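Long-range contact in dipeptide Epimerase (Enterococcus faecalis V583, PDB 3JVA), which is a magnesium-binding member of the mandelate racemase/muconate lactonizing enzyme family, within the enolase superfamily: residues Leu118-Asp132 with Ala305-Leu319. Numbering follows the deposited sequence.
Sequences LYQLLGGYDNQVITD and AHLAAAQKNITRADL
Y125 and K312 both turn CG anti to the backbone N (chi1 -161° and 170°), which lays the lysine chain over one face of the tyrosine ring, K312 CB 3.7 Å from the centroid of the Y125 ring in a CH-pi contact. Their polar ends converge on E86 of the second subunit, which bonds Y125 OH and forms a salt bridge with K312 NZ. At the C-terminal end of helix 298-310, Y125 N donates to A310 O (3.1 Å) and D126 N, weakly, to A309 O. H306 offers ND1 in its ring plane to Y119 N at 3.0 Å, a bent bond consistent with ND1 carrying no proton. V129 CG2 packs against both A308 CB and A317 CB, joining the first barrel strand to the last helix and strand of the TIM-barrel-like domain. Beyond it D132 N reaches A317 O (3.1 Å), and T131 OG1 accepts from L319 N (2.9 Å) while donating to D132 O. D132 OD1 lies just 2.5 Å from D318 OD1, their carboxylate planes 58° apart, and the side chain of D318 lies about 6 Å from the magnesium ion. The salt bridge from R187 to D132 OD2 probably offsets part of the negative charge gathered by these two buried acids.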
loop_
_atom_site.group_PDB
_atom_site.type_symbol
_atom_site.label_atom_id
_atom_site.label_comp_id
_atom_site.label_asym_id
_atom_site.label_seq_id
_atom_site.Cartn_x
_atom_site.Cartn_y
_atom_site.Cartn_z
ATOM N N LEU B 118 -4.155 -38.974 -24.916
ATOM C CA LEU B 118 -3.547 -38.005 -24.017
ATOM C C LEU B 118 -4.512 -37.188 -23.163
ATOM O O LEU B 118 -4.247 -36.957 -21.984
ATOM C CB LEU B 118 -2.631 -37.059 -24.802
ATOM C CG LEU B 118 -1.858 -36.016 -23.985
ATOM C CD1 LEU B 118 -1.055 -36.693 -22.864
ATOM C CD2 LEU B 118 -0.932 -35.252 -24.919
ATOM N N TYR B 119 -5.630 -36.749 -23.735
ATOM C CA TYR B 119 -6.568 -35.942 -22.960
ATOM C C TYR B 119 -7.054 -36.627 -21.686
ATOM O O TYR B 119 -7.469 -35.959 -20.743
ATOM C CB TYR B 119 -7.761 -35.510 -23.826
ATOM C CG TYR B 119 -8.692 -36.623 -24.248
ATOM C CD1 TYR B 119 -9.627 -37.150 -23.361
ATOM C CD2 TYR B 119 -8.640 -37.144 -25.537
ATOM C CE1 TYR B 119 -10.494 -38.173 -23.750
ATOM C CE2 TYR B 119 -9.500 -38.166 -25.936
ATOM C CZ TYR B 119 -10.422 -38.675 -25.037
ATOM O OH TYR B 119 -11.273 -39.687 -25.425
ATOM N N GLN B 120 -6.994 -37.955 -21.647
ATOM C CA GLN B 120 -7.433 -38.688 -20.463
ATOM C C GLN B 120 -6.415 -38.562 -19.336
ATOM O O GLN B 120 -6.755 -38.705 -18.164
ATOM C CB GLN B 120 -7.663 -40.167 -20.799
ATOM C CG GLN B 120 -8.813 -40.393 -21.776
ATOM C CD GLN B 120 -10.177 -40.123 -21.161
ATOM O OE1 GLN B 120 -10.316 -39.295 -20.261
ATOM N NE2 GLN B 120 -11.194 -40.816 -21.660
ATOM N N LEU B 121 -5.163 -38.290 -19.690
ATOM C CA LEU B 121 -4.118 -38.134 -18.680
ATOM C C LEU B 121 -3.984 -36.686 -18.228
ATOM O O LEU B 121 -3.282 -36.402 -17.258
ATOM C CB LEU B 121 -2.763 -38.590 -19.229
ATOM C CG LEU B 121 -2.571 -40.067 -19.568
ATOM C CD1 LEU B 121 -1.170 -40.279 -20.124
ATOM C CD2 LEU B 121 -2.790 -40.908 -18.322
ATOM N N LEU B 122 -4.658 -35.772 -18.923
ATOM C CA LEU B 122 -4.553 -34.353 -18.607
ATOM C C LEU B 122 -5.776 -33.687 -17.974
ATOM O O LEU B 122 -5.831 -32.460 -17.900
ATOM C CB LEU B 122 -4.163 -33.581 -19.878
ATOM C CG LEU B 122 -2.893 -34.064 -20.593
ATOM C CD1 LEU B 122 -2.677 -33.262 -21.874
ATOM C CD2 LEU B 122 -1.687 -33.917 -19.663
ATOM N N GLY B 123 -6.752 -34.473 -17.525
ATOM C CA GLY B 123 -7.935 -33.881 -16.915
ATOM C C GLY B 123 -9.233 -34.547 -17.337
ATOM O O GLY B 123 -10.206 -34.557 -16.580
ATOM N N GLY B 124 -9.246 -35.079 -18.555
ATOM C CA GLY B 124 -10.407 -35.783 -19.091
ATOM C C GLY B 124 -11.746 -35.069 -19.179
ATOM O O GLY B 124 -12.777 -35.722 -19.347
ATOM N N TYR B 125 -11.756 -33.745 -19.098
ATOM C CA TYR B 125 -13.020 -33.005 -19.147
ATOM C C TYR B 125 -13.829 -33.240 -20.423
ATOM O O TYR B 125 -15.057 -33.369 -20.372
ATOM C CB TYR B 125 -12.764 -31.509 -18.975
ATOM C CG TYR B 125 -13.994 -30.726 -18.567
ATOM C CD1 TYR B 125 -14.616 -30.960 -17.341
ATOM C CD2 TYR B 125 -14.521 -29.733 -19.393
ATOM C CE1 TYR B 125 -15.736 -30.222 -16.945
ATOM C CE2 TYR B 125 -15.639 -28.989 -19.003
ATOM C CZ TYR B 125 -16.238 -29.241 -17.780
ATOM O OH TYR B 125 -17.343 -28.514 -17.391
ATOM N N ASP B 126 -13.149 -33.306 -21.563
ATOM C CA ASP B 126 -13.828 -33.529 -22.838
ATOM C C ASP B 126 -12.881 -34.258 -23.791
ATOM O O ASP B 126 -11.681 -34.349 -23.529
ATOM C CB ASP B 126 -14.237 -32.183 -23.446
ATOM C CG ASP B 126 -15.469 -32.282 -24.324
ATOM O OD1 ASP B 126 -15.766 -33.382 -24.835
ATOM O OD2 ASP B 126 -16.134 -31.242 -24.515
ATOM N N ASN B 127 -13.417 -34.781 -24.893
ATOM C CA ASN B 127 -12.595 -35.488 -25.871
ATOM C C ASN B 127 -12.577 -34.751 -27.206
ATOM O O ASN B 127 -12.214 -35.314 -28.236
ATOM C CB ASN B 127 -13.118 -36.912 -26.078
ATOM C CG ASN B 127 -14.502 -36.943 -26.693
ATOM O OD1 ASN B 127 -15.139 -35.908 -26.871
ATOM N ND2 ASN B 127 -14.977 -38.139 -27.015
ATOM N N GLN B 128 -12.973 -33.486 -27.182
ATOM C CA GLN B 128 -12.995 -32.675 -28.391
ATOM C C GLN B 128 -12.908 -31.207 -28.000
ATOM O O GLN B 128 -13.115 -30.855 -26.837
ATOM C CB GLN B 128 -14.292 -32.926 -29.167
ATOM C CG GLN B 128 -15.541 -32.443 -28.439
ATOM C CD GLN B 128 -16.828 -32.844 -29.142
ATOM O OE1 GLN B 128 -17.892 -32.300 -28.861
ATOM N NE2 GLN B 128 -16.736 -33.809 -30.049
ATOM N N VAL B 129 -12.605 -30.350 -28.968
ATOM C CA VAL B 129 -12.510 -28.924 -28.695
ATOM C C VAL B 129 -12.790 -28.103 -29.950
ATOM O O VAL B 129 -12.411 -28.483 -31.053
ATOM C CB VAL B 129 -11.116 -28.569 -28.113
ATOM C CG1 VAL B 129 -10.026 -28.912 -29.107
ATOM C CG2 VAL B 129 -11.069 -27.096 -27.728
ATOM N N ILE B 130 -13.489 -26.988 -29.768
ATOM C CA ILE B 130 -13.833 -26.093 -30.864
ATOM C C ILE B 130 -12.767 -25.024 -31.038
ATOM O O ILE B 130 -12.400 -24.344 -30.085
ATOM C CB ILE B 130 -15.176 -25.381 -30.598
ATOM C CG1 ILE B 130 -16.305 -26.413 -30.523
ATOM C CG2 ILE B 130 -15.448 -24.352 -31.696
ATOM C CD1 ILE B 130 -17.626 -25.842 -30.046
ATOM N N THR B 131 -12.264 -24.875 -32.254
ATOM C CA THR B 131 -11.262 -23.857 -32.506
ATOM C C THR B 131 -11.792 -22.773 -33.423
ATOM O O THR B 131 -12.735 -22.993 -34.189
ATOM C CB THR B 131 -9.992 -24.437 -33.166
ATOM O OG1 THR B 131 -9.080 -23.366 -33.443
ATOM C CG2 THR B 131 -10.333 -25.146 -34.479
ATOM N N ASP B 132 -11.198 -21.590 -33.322
ATOM C CA ASP B 132 -11.574 -20.501 -34.206
ATOM C C ASP B 132 -10.650 -20.697 -35.398
ATOM O O ASP B 132 -9.938 -21.702 -35.489
ATOM C CB ASP B 132 -11.286 -19.128 -33.565
ATOM C CG ASP B 132 -9.802 -18.914 -33.244
ATOM O OD1 ASP B 132 -8.927 -19.434 -33.976
ATOM O OD2 ASP B 132 -9.506 -18.199 -32.262
ATOM N N ALA B 305 -4.459 -29.418 -28.430
ATOM C CA ALA B 305 -5.869 -29.787 -28.479
ATOM C C ALA B 305 -6.232 -30.772 -27.367
ATOM O O ALA B 305 -7.288 -30.653 -26.749
ATOM C CB ALA B 305 -6.213 -30.374 -29.851
ATOM N N HIS B 306 -5.360 -31.744 -27.109
ATOM C CA HIS B 306 -5.615 -32.707 -26.039
ATOM C C HIS B 306 -5.660 -31.974 -24.701
ATOM O O HIS B 306 -6.511 -32.248 -23.862
ATOM C CB HIS B 306 -4.523 -33.785 -26.019
ATOM C CG HIS B 306 -4.753 -34.887 -27.009
ATOM N ND1 HIS B 306 -5.380 -36.067 -26.674
ATOM C CD2 HIS B 306 -4.493 -34.962 -28.336
ATOM C CE1 HIS B 306 -5.496 -36.823 -27.751
ATOM N NE2 HIS B 306 -4.967 -36.175 -28.774
ATOM N N LEU B 307 -4.737 -31.038 -24.506
ATOM C CA LEU B 307 -4.699 -30.263 -23.272
ATOM C C LEU B 307 -5.958 -29.405 -23.124
ATOM O O LEU B 307 -6.573 -29.368 -22.055
ATOM C CB LEU B 307 -3.473 -29.350 -23.256
ATOM C CG LEU B 307 -3.393 -28.427 -22.032
ATOM C CD1 LEU B 307 -3.360 -29.256 -20.745
ATOM C CD2 LEU B 307 -2.159 -27.553 -22.139
ATOM N N ALA B 308 -6.327 -28.714 -24.197
ATOM C CA ALA B 308 -7.501 -27.846 -24.183
ATOM C C ALA B 308 -8.757 -28.654 -23.882
ATOM O O ALA B 308 -9.570 -28.270 -23.042
ATOM C CB ALA B 308 -7.639 -27.135 -25.524
ATOM N N ALA B 309 -8.910 -29.784 -24.562
ATOM C CA ALA B 309 -10.079 -30.620 -24.338
ATOM C C ALA B 309 -10.117 -31.165 -22.912
ATOM O O ALA B 309 -11.185 -31.281 -22.313
ATOM C CB ALA B 309 -10.088 -31.776 -25.337
ATOM N N ALA B 310 -8.947 -31.488 -22.368
ATOM C CA ALA B 310 -8.857 -32.061 -21.028
ATOM C C ALA B 310 -9.113 -31.120 -19.857
ATOM O O ALA B 310 -9.621 -31.551 -18.822
ATOM C CB ALA B 310 -7.495 -32.725 -20.847
ATOM N N GLN B 311 -8.762 -29.845 -20.015
ATOM C CA GLN B 311 -8.909 -28.863 -18.937
ATOM C C GLN B 311 -10.120 -27.941 -19.059
ATOM O O GLN B 311 -10.257 -27.210 -20.030
ATOM C CB GLN B 311 -7.636 -28.021 -18.853
ATOM C CG GLN B 311 -6.393 -28.803 -18.417
ATOM C CD GLN B 311 -6.389 -29.097 -16.933
ATOM O OE1 GLN B 311 -6.590 -30.237 -16.503
ATOM N NE2 GLN B 311 -6.166 -28.063 -16.132
ATOM N N LYS B 312 -10.989 -27.972 -18.053
ATOM C CA LYS B 312 -12.189 -27.140 -18.045
ATOM C C LYS B 312 -11.910 -25.645 -18.192
ATOM O O LYS B 312 -12.620 -24.941 -18.916
ATOM C CB LYS B 312 -12.970 -27.379 -16.752
ATOM C CG LYS B 312 -14.117 -26.407 -16.520
ATOM C CD LYS B 312 -14.803 -26.688 -15.189
ATOM C CE LYS B 312 -15.855 -25.636 -14.877
ATOM N NZ LYS B 312 -16.889 -25.573 -15.941
ATOM N N ASN B 313 -10.878 -25.154 -17.508
ATOM C CA ASN B 313 -10.573 -23.729 -17.559
ATOM C C ASN B 313 -9.978 -23.208 -18.867
ATOM O O ASN B 313 -9.862 -21.993 -19.049
ATOM C CB ASN B 313 -9.676 -23.334 -16.382
ATOM C CG ASN B 313 -9.687 -21.844 -16.132
ATOM O OD1 ASN B 313 -10.739 -21.256 -15.864
ATOM N ND2 ASN B 313 -8.521 -21.220 -16.223
ATOM N N ILE B 314 -9.578 -24.099 -19.771
ATOM C CA ILE B 314 -9.073 -23.647 -21.068
ATOM C C ILE B 314 -10.359 -23.662 -21.877
ATOM O O ILE B 314 -10.738 -24.673 -22.463
ATOM C CB ILE B 314 -8.020 -24.612 -21.665
ATOM C CG1 ILE B 314 -6.796 -24.683 -20.736
ATOM C CG2 ILE B 314 -7.565 -24.107 -23.037
ATOM C CD1 ILE B 314 -5.672 -25.580 -21.257
ATOM N N THR B 315 -11.029 -22.516 -21.883
ATOM C CA THR B 315 -12.327 -22.363 -22.519
ATOM C C THR B 315 -12.358 -21.896 -23.962
ATOM O O THR B 315 -13.416 -21.918 -24.591
ATOM C CB THR B 315 -13.176 -21.400 -21.702
ATOM O OG1 THR B 315 -12.541 -20.118 -21.691
ATOM C CG2 THR B 315 -13.309 -21.902 -20.277
ATOM N N ARG B 316 -11.214 -21.456 -24.473
ATOM C CA ARG B 316 -11.110 -20.989 -25.849
ATOM C C ARG B 316 -9.900 -21.627 -26.514
ATOM O O ARG B 316 -8.931 -21.974 -25.844
ATOM C CB ARG B 316 -10.957 -19.466 -25.892
ATOM C CG ARG B 316 -12.156 -18.690 -25.362
ATOM C CD ARG B 316 -11.936 -17.201 -25.574
ATOM N NE ARG B 316 -13.095 -16.382 -25.225
ATOM C CZ ARG B 316 -13.380 -15.944 -24.002
ATOM N NH1 ARG B 316 -12.591 -16.241 -22.976
ATOM N NH2 ARG B 316 -14.452 -15.184 -23.810
ATOM N N ALA B 317 -9.960 -21.779 -27.833
ATOM C CA ALA B 317 -8.853 -22.367 -28.570
ATOM C C ALA B 317 -8.647 -21.694 -29.920
ATOM O O ALA B 317 -9.602 -21.425 -30.651
ATOM C CB ALA B 317 -9.089 -23.862 -28.758
ATOM N N ASP B 318 -7.389 -21.405 -30.227
ATOM C CA ASP B 318 -6.996 -20.787 -31.486
ATOM C C ASP B 318 -5.927 -21.738 -32.013
ATOM O O ASP B 318 -4.741 -21.426 -32.003
ATOM C CB ASP B 318 -6.421 -19.387 -31.228
ATOM C CG ASP B 318 -5.907 -18.720 -32.490
ATOM O OD1 ASP B 318 -6.490 -18.954 -33.568
ATOM O OD2 ASP B 318 -4.924 -17.951 -32.401
ATOM N N LEU B 319 -6.373 -22.912 -32.454
ATOM C CA LEU B 319 -5.475 -23.960 -32.944
ATOM C C LEU B 319 -5.805 -24.270 -34.397
ATOM O O LEU B 319 -6.357 -25.321 -34.707
ATOM C CB LEU B 319 -5.655 -25.213 -32.081
ATOM C CG LEU B 319 -5.465 -24.997 -30.576
ATOM C CD1 LEU B 319 -5.891 -26.246 -29.821
ATOM C CD2 LEU B 319 -4.005 -24.651 -30.281
HETATM O O HOH W 1 -12.832 -23.906 -27.349
HETATM O O HOH W 2 -12.540 -21.239 -29.363
#